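Local coordinates for sugar-binding transport ATP-binding protein (PDB 1V43), which probably hydrolyses ATP as the nucleotide-binding subunit of an ABC transporter that drives sugar uptake in Pyrococcus horikoshii, at residues 234-239 with 247-252; 257-262 with 282-287. All coordinates share one frame; numbering follows the deposited sequence.

Interaction 1 of 2, residues 234-239 with 247-252; sequences NSVFVA and MNILEV
Helix 236-241, the last helix of the chain, meets the first strand of an OB-type sheet where Ala239 packs on Met247 and Val236 on Ile249. The closer pair is Ala239 with Met247: CB of Ala239 stands 3.8 Å from SD of Met247 and 3.9 Å from its CE, so the methyl group lies alongside the end of the thioether and meets both atoms almost equally. Two torsions bring that end there. CG of Met247 is anti to the backbone N (chi1 168°), and the bend at the sulfur (chi3 -63°) folds CE back beside the helix. Val236 makes the looser touch, its CG1 lying 4.4 Å from CG1 of Ile249. The spacing suits the two elements: three residues along a helix and two along a strand each bring side chains to a common face. Accordingly SD of Met247 and CD1 of Ile249 are 3.9 Å apart and form one apolar surface.

The contact joins helix 236-241, which follows the strands and helices of the nucleotide-binding fold, to strand 248-255, which opens the five-stranded OB-type sheet. Phe363, on the edge strand 361-364, touches Val236, Ala239 and Met247 and extends the apolar patch. Polar linkage across the join passes through a water, which accepts from Met247 N at 2.8 Å and probably donates to Ala239 O at 2.8 Å; the direct separation of Ala239 O and Met247 N, 4.6 Å, is too long for a bond. Arg289 adds a weak hydrogen bond to the same carbonyl. Ser235 occupies the N-cap position of the helix, whose first turn is closed by Ala239 N bonding to Ser235 O at 2.9 Å.

Interaction 2 of 2, residues 257-262 with 282-287; sequences GYLEGR and KTVLFG
Val284 and Phe286, two residues apart on strand 283-288, both reach Leu259 on strand 258-261. These strands are not neighbours: strand 248-255 runs between them, antiparallel to each, and the sheet coils so strongly that the two flanking strands lie nearly at right angles. Followed in chain order, the second segment first meets the contact at Val284, whose CG2 lies 4.5 Å from CD2 of Leu259, a marginal touch. Its backbone is paired with Val252 of the intervening strand, and the Val252 side chain touches Val284, Phe286 and Leu259.

Phe286 comes next and makes the closer approach. Its CD1 is 3.7 Å from CD1 of Leu259, and CE1 follows at 4.1 Å from that same methyl, which meets the CD1-CE1 bond of the ring obliquely. The first torsion of Phe286 sets CG anti to the backbone N (chi1 170°), carrying the ring off its strand toward Leu259. In Leu259, chi1 (-66°) sets CG beside the backbone N, and chi2 (162°) then turns CD1 to the phenylalanine and CD2 to the valine.

The separation of Leu259 CA and Phe286 CA, 8.5 Å, is short for strands with another between them, which fits the strong curl of an OB-type sheet, where side chains on the concave face converge. Ile266 and Ile360 also touch Phe286, while Leu268 touches Leu259, so the residues belong to a wider apolar interior.

No hydrogen bond joins the two segments, and every atom that meets across them is carbon. The attraction is therefore nondirectional, a matter of burial and fit, and the alignment of the strands is probably set largely by backbone bonds such as those of Glu260 with Ser253 and Val284 with Val252.

Strand 248-255 ties the two together: it supplies one partner of interaction 1 and lies between the two strands of interaction 2, with Leu250 N probably bonded to Phe286 O at 2.6 Å and Val252 O to Val284 N at 2.8 Å. Their centres are 12 Å apart. Interaction 1 is partly buried, joins different elements, a helix to the start of this strand, and adds a bridging water to its apolar touches. Interaction 2 is wholly buried, joins strands of one sheet and uses carbon alone. A charged link also connects them, since Glu251 pairs with Arg262.

Interaction 1 of 2, residues 234-239 with 247-252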
loop_
_atom_site.group_PDB
_atom_site.type_symbol
_atom_site.label_atom_id
_atom_site.label_comp_id
_atom_site.label_asym_id
_atom_site.label_seq_id
_atom_site.Cartn_x
_atom_site.Cartn_y
_atom_site.Cartn_z
ATOM N N ASN A 234 20.824 -10.256 1.552
ATOM C CA ASN A 234 22.219 -10.321 1.964
ATOM C C ASN A 234 22.676 -9.113 2.783
ATOM O O ASN A 234 23.864 -8.964 3.055
ATOM C CB ASN A 234 23.131 -10.489 0.755
ATOM C CG ASN A 234 23.081 -9.306 -0.171
ATOM O OD1 ASN A 234 22.835 -8.177 0.256
ATOM N ND2 ASN A 234 23.330 -9.551 -1.447
ATOM N N SER A 235 21.737 -8.258 3.184
ATOM C CA SER A 235 22.086 -7.076 3.969
ATOM C C SER A 235 20.866 -6.406 4.599
ATOM O O SER A 235 19.726 -6.712 4.254
ATOM C CB SER A 235 22.810 -6.068 3.086
ATOM O OG SER A 235 21.974 -5.688 2.008
ATOM N N VAL A 236 21.109 -5.489 5.527
ATOM C CA VAL A 236 20.021 -4.776 6.189
ATOM C C VAL A 236 19.198 -3.988 5.167
ATOM O O VAL A 236 17.966 -4.058 5.172
ATOM C CB VAL A 236 20.554 -3.798 7.262
ATOM C CG1 VAL A 236 19.406 -2.986 7.846
ATOM C CG2 VAL A 236 21.258 -4.576 8.367
ATOM N N PHE A 237 19.875 -3.256 4.279
ATOM C CA PHE A 237 19.160 -2.472 3.283
ATOM C C PHE A 237 18.163 -3.293 2.458
ATOM O O PHE A 237 17.011 -2.884 2.302
ATOM C CB PHE A 237 20.109 -1.740 2.327
ATOM C CG PHE A 237 19.396 -0.748 1.454
ATOM C CD1 PHE A 237 19.097 0.523 1.929
ATOM C CD2 PHE A 237 18.919 -1.119 0.203
ATOM C CE1 PHE A 237 18.332 1.406 1.178
ATOM C CE2 PHE A 237 18.153 -0.244 -0.555
ATOM C CZ PHE A 237 17.857 1.023 -0.064
ATOM N N VAL A 238 18.605 -4.432 1.927
ATOM C CA VAL A 238 17.723 -5.292 1.139
ATOM C C VAL A 238 16.642 -5.897 2.050
ATOM O O VAL A 238 15.472 -5.985 1.673
ATOM C CB VAL A 238 18.510 -6.465 0.449
ATOM C CG1 VAL A 238 17.540 -7.383 -0.253
ATOM C CG2 VAL A 238 19.534 -5.913 -0.587
ATOM N N ALA A 239 17.039 -6.315 3.247
ATOM C CA ALA A 239 16.097 -6.918 4.176
ATOM C C ALA A 239 14.934 -5.987 4.495
ATOM O O ALA A 239 13.809 -6.442 4.657
ATOM C CB ALA A 239 16.801 -7.312 5.474
ATOM N N MET A 247 10.988 -5.510 8.127
ATOM C CA MET A 247 11.596 -6.472 9.043
ATOM C C MET A 247 12.059 -5.738 10.294
ATOM O O MET A 247 12.632 -4.655 10.194
ATOM C CB MET A 247 12.815 -7.123 8.395
ATOM C CG MET A 247 13.682 -7.933 9.371
ATOM S SD MET A 247 15.173 -8.652 8.589
ATOM C CE MET A 247 14.418 -9.764 7.380
ATOM N N ASN A 248 11.813 -6.314 11.466
ATOM C CA ASN A 248 12.248 -5.698 12.716
ATOM C C ASN A 248 13.767 -5.838 12.834
ATOM O O ASN A 248 14.303 -6.937 12.712
ATOM C CB ASN A 248 11.586 -6.387 13.910
ATOM C CG ASN A 248 10.083 -6.260 13.892
ATOM O OD1 ASN A 248 9.360 -7.231 13.644
ATOM N ND2 ASN A 248 9.597 -5.055 14.137
ATOM N N ILE A 249 14.458 -4.724 13.055
ATOM C CA ILE A 249 15.914 -4.745 13.206
ATOM C C ILE A 249 16.276 -4.325 14.634
ATOM O O ILE A 249 16.080 -3.177 15.027
ATOM C CB ILE A 249 16.602 -3.787 12.197
ATOM C CG1 ILE A 249 16.272 -4.201 10.757
ATOM C CG2 ILE A 249 18.103 -3.823 12.388
ATOM C CD1 ILE A 249 16.784 -5.576 10.390
ATOM N N LEU A 250 16.797 -5.268 15.411
ATOM C CA LEU A 250 17.161 -4.987 16.793
ATOM C C LEU A 250 18.638 -5.205 17.088
ATOM O O LEU A 250 19.209 -6.233 16.747
ATOM C CB LEU A 250 16.334 -5.857 17.743
ATOM C CG LEU A 250 14.817 -5.706 17.670
ATOM C CD1 LEU A 250 14.174 -6.493 18.802
ATOM C CD2 LEU A 250 14.447 -4.242 17.757
ATOM N N GLU A 251 19.242 -4.227 17.744
ATOM C CA GLU A 251 20.652 -4.293 18.110
ATOM C C GLU A 251 20.830 -5.240 19.294
ATOM O O GLU A 251 20.204 -5.054 20.327
ATOM C CB GLU A 251 21.131 -2.891 18.476
ATOM C CG GLU A 251 22.622 -2.737 18.618
ATOM C CD GLU A 251 23.024 -1.282 18.781
ATOM O OE1 GLU A 251 24.222 -1.022 19.019
ATOM O OE2 GLU A 251 22.142 -0.399 18.666
ATOM N N VAL A 252 21.665 -6.265 19.146
ATOM C CA VAL A 252 21.887 -7.204 20.242
ATOM C C VAL A 252 23.343 -7.679 20.400
ATOM O O VAL A 252 24.187 -7.443 19.534
ATOM C CB VAL A 252 20.982 -8.450 20.107
ATOM C CG1 VAL A 252 19.520 -8.024 20.057
ATOM C CG2 VAL A 252 21.363 -9.249 18.877
HETATM O O HOH W 1 11.366 -5.376 5.361
#

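Interaction 2 of 2, residues 257-262 with 282-287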
loop_
_atom_site.group_PDB
_atom_site.type_symbol
_atom_site.label_atom_id
_atom_site.label_comp_id
_atom_site.label_asym_id
_atom_site.label_seq_id
_atom_site.Cartn_x
_atom_site.Cartn_y
_atom_site.Cartn_z
ATOM N N GLY A 257 25.417 -18.844 24.069
ATOM C CA GLY A 257 24.528 -19.467 23.108
ATOM C C GLY A 257 23.184 -18.784 23.218
ATOM O O GLY A 257 22.175 -19.417 23.535
ATOM N N TYR A 258 23.176 -17.479 22.960
ATOM C CA TYR A 258 21.960 -16.680 23.052
ATOM C C TYR A 258 22.231 -15.255 22.604
ATOM O O TYR A 258 23.378 -14.844 22.443
ATOM C CB TYR A 258 21.469 -16.654 24.498
ATOM C CG TYR A 258 22.547 -16.202 25.461
ATOM C CD1 TYR A 258 22.878 -14.850 25.592
ATOM C CD2 TYR A 258 23.289 -17.134 26.191
ATOM C CE1 TYR A 258 23.926 -14.443 26.422
ATOM C CE2 TYR A 258 24.336 -16.737 27.020
ATOM C CZ TYR A 258 24.651 -15.394 27.131
ATOM O OH TYR A 258 25.694 -15.008 27.941
ATOM N N LEU A 259 21.154 -14.509 22.407
ATOM C CA LEU A 259 21.235 -13.115 22.007
ATOM C C LEU A 259 20.531 -12.354 23.112
ATOM O O LEU A 259 19.594 -12.866 23.721
ATOM C CB LEU A 259 20.493 -12.881 20.686
ATOM C CG LEU A 259 21.050 -13.532 19.422
ATOM C CD1 LEU A 259 19.985 -13.569 18.328
ATOM C CD2 LEU A 259 22.283 -12.765 18.971
ATOM N N GLU A 260 20.983 -11.142 23.385
ATOM C CA GLU A 260 20.341 -10.344 24.408
ATOM C C GLU A 260 20.347 -8.893 23.956
ATOM O O GLU A 260 21.361 -8.381 23.477
ATOM C CB GLU A 260 21.059 -10.518 25.754
ATOM C CG GLU A 260 22.339 -9.722 25.930
ATOM C CD GLU A 260 22.066 -8.286 26.334
ATOM O OE1 GLU A 260 21.312 -8.081 27.313
ATOM O OE2 GLU A 260 22.606 -7.367 25.679
ATOM N N GLY A 261 19.191 -8.252 24.076
ATOM C CA GLY A 261 19.062 -6.865 23.677
ATOM C C GLY A 261 18.635 -6.009 24.851
ATOM O O GLY A 261 18.719 -6.437 26.003
ATOM N N ARG A 262 18.164 -4.803 24.562
ATOM C CA ARG A 262 17.738 -3.884 25.607
ATOM C C ARG A 262 16.472 -4.354 26.319
ATOM O O ARG A 262 15.381 -3.846 26.052
ATOM C CB ARG A 262 17.504 -2.494 25.015
ATOM C CG ARG A 262 18.653 -1.976 24.171
ATOM C CD ARG A 262 18.240 -0.709 23.443
ATOM N NE ARG A 262 19.106 -0.418 22.303
ATOM C CZ ARG A 262 18.880 0.551 21.420
ATOM N NH1 ARG A 262 17.810 1.330 21.544
ATOM N NH2 ARG A 262 19.718 0.739 20.408
ATOM N N LYS A 282 30.298 -9.506 20.915
ATOM C CA LYS A 282 30.225 -8.333 20.050
ATOM C C LYS A 282 28.772 -8.036 19.680
ATOM O O LYS A 282 27.905 -8.910 19.783
ATOM C CB LYS A 282 31.045 -8.580 18.780
ATOM C CG LYS A 282 31.671 -7.332 18.187
ATOM C CD LYS A 282 32.752 -6.775 19.100
ATOM C CE LYS A 282 33.450 -5.576 18.464
ATOM N NZ LYS A 282 34.581 -5.067 19.295
ATOM N N THR A 283 28.505 -6.806 19.251
ATOM C CA THR A 283 27.151 -6.410 18.868
ATOM C C THR A 283 26.839 -6.645 17.385
ATOM O O THR A 283 27.645 -6.342 16.503
ATOM C CB THR A 283 26.894 -4.926 19.173
ATOM O OG1 THR A 283 26.931 -4.714 20.589
ATOM C CG2 THR A 283 25.536 -4.502 18.640
ATOM N N VAL A 284 25.650 -7.181 17.128
ATOM C CA VAL A 284 25.193 -7.461 15.772
ATOM C C VAL A 284 23.746 -7.004 15.642
ATOM O O VAL A 284 23.105 -6.686 16.638
ATOM C CB VAL A 284 25.281 -8.966 15.455
ATOM C CG1 VAL A 284 26.734 -9.397 15.421
ATOM C CG2 VAL A 284 24.518 -9.779 16.499
ATOM N N LEU A 285 23.231 -6.955 14.419
ATOM C CA LEU A 285 21.857 -6.526 14.212
ATOM C C LEU A 285 20.975 -7.758 14.008
ATOM O O LEU A 285 21.204 -8.559 13.099
ATOM C CB LEU A 285 21.775 -5.586 13.006
ATOM C CG LEU A 285 22.617 -4.309 13.111
ATOM C CD1 LEU A 285 22.434 -3.468 11.867
ATOM C CD2 LEU A 285 22.215 -3.505 14.352
ATOM N N PHE A 286 19.996 -7.911 14.893
ATOM C CA PHE A 286 19.040 -9.015 14.874
ATOM C C PHE A 286 17.830 -8.597 14.034
ATOM O O PHE A 286 17.370 -7.464 14.124
ATOM C CB PHE A 286 18.587 -9.316 16.304
ATOM C CG PHE A 286 17.429 -10.275 16.399
ATOM C CD1 PHE A 286 17.609 -11.633 16.174
ATOM C CD2 PHE A 286 16.162 -9.819 16.733
ATOM C CE1 PHE A 286 16.544 -12.520 16.287
ATOM C CE2 PHE A 286 15.097 -10.701 16.847
ATOM C CZ PHE A 286 15.290 -12.054 16.624
ATOM N N GLY A 287 17.314 -9.515 13.229
ATOM C CA GLY A 287 16.170 -9.189 12.405
ATOM C C GLY A 287 15.157 -10.312 12.287
ATOM O O GLY A 287 15.517 -11.479 12.113
#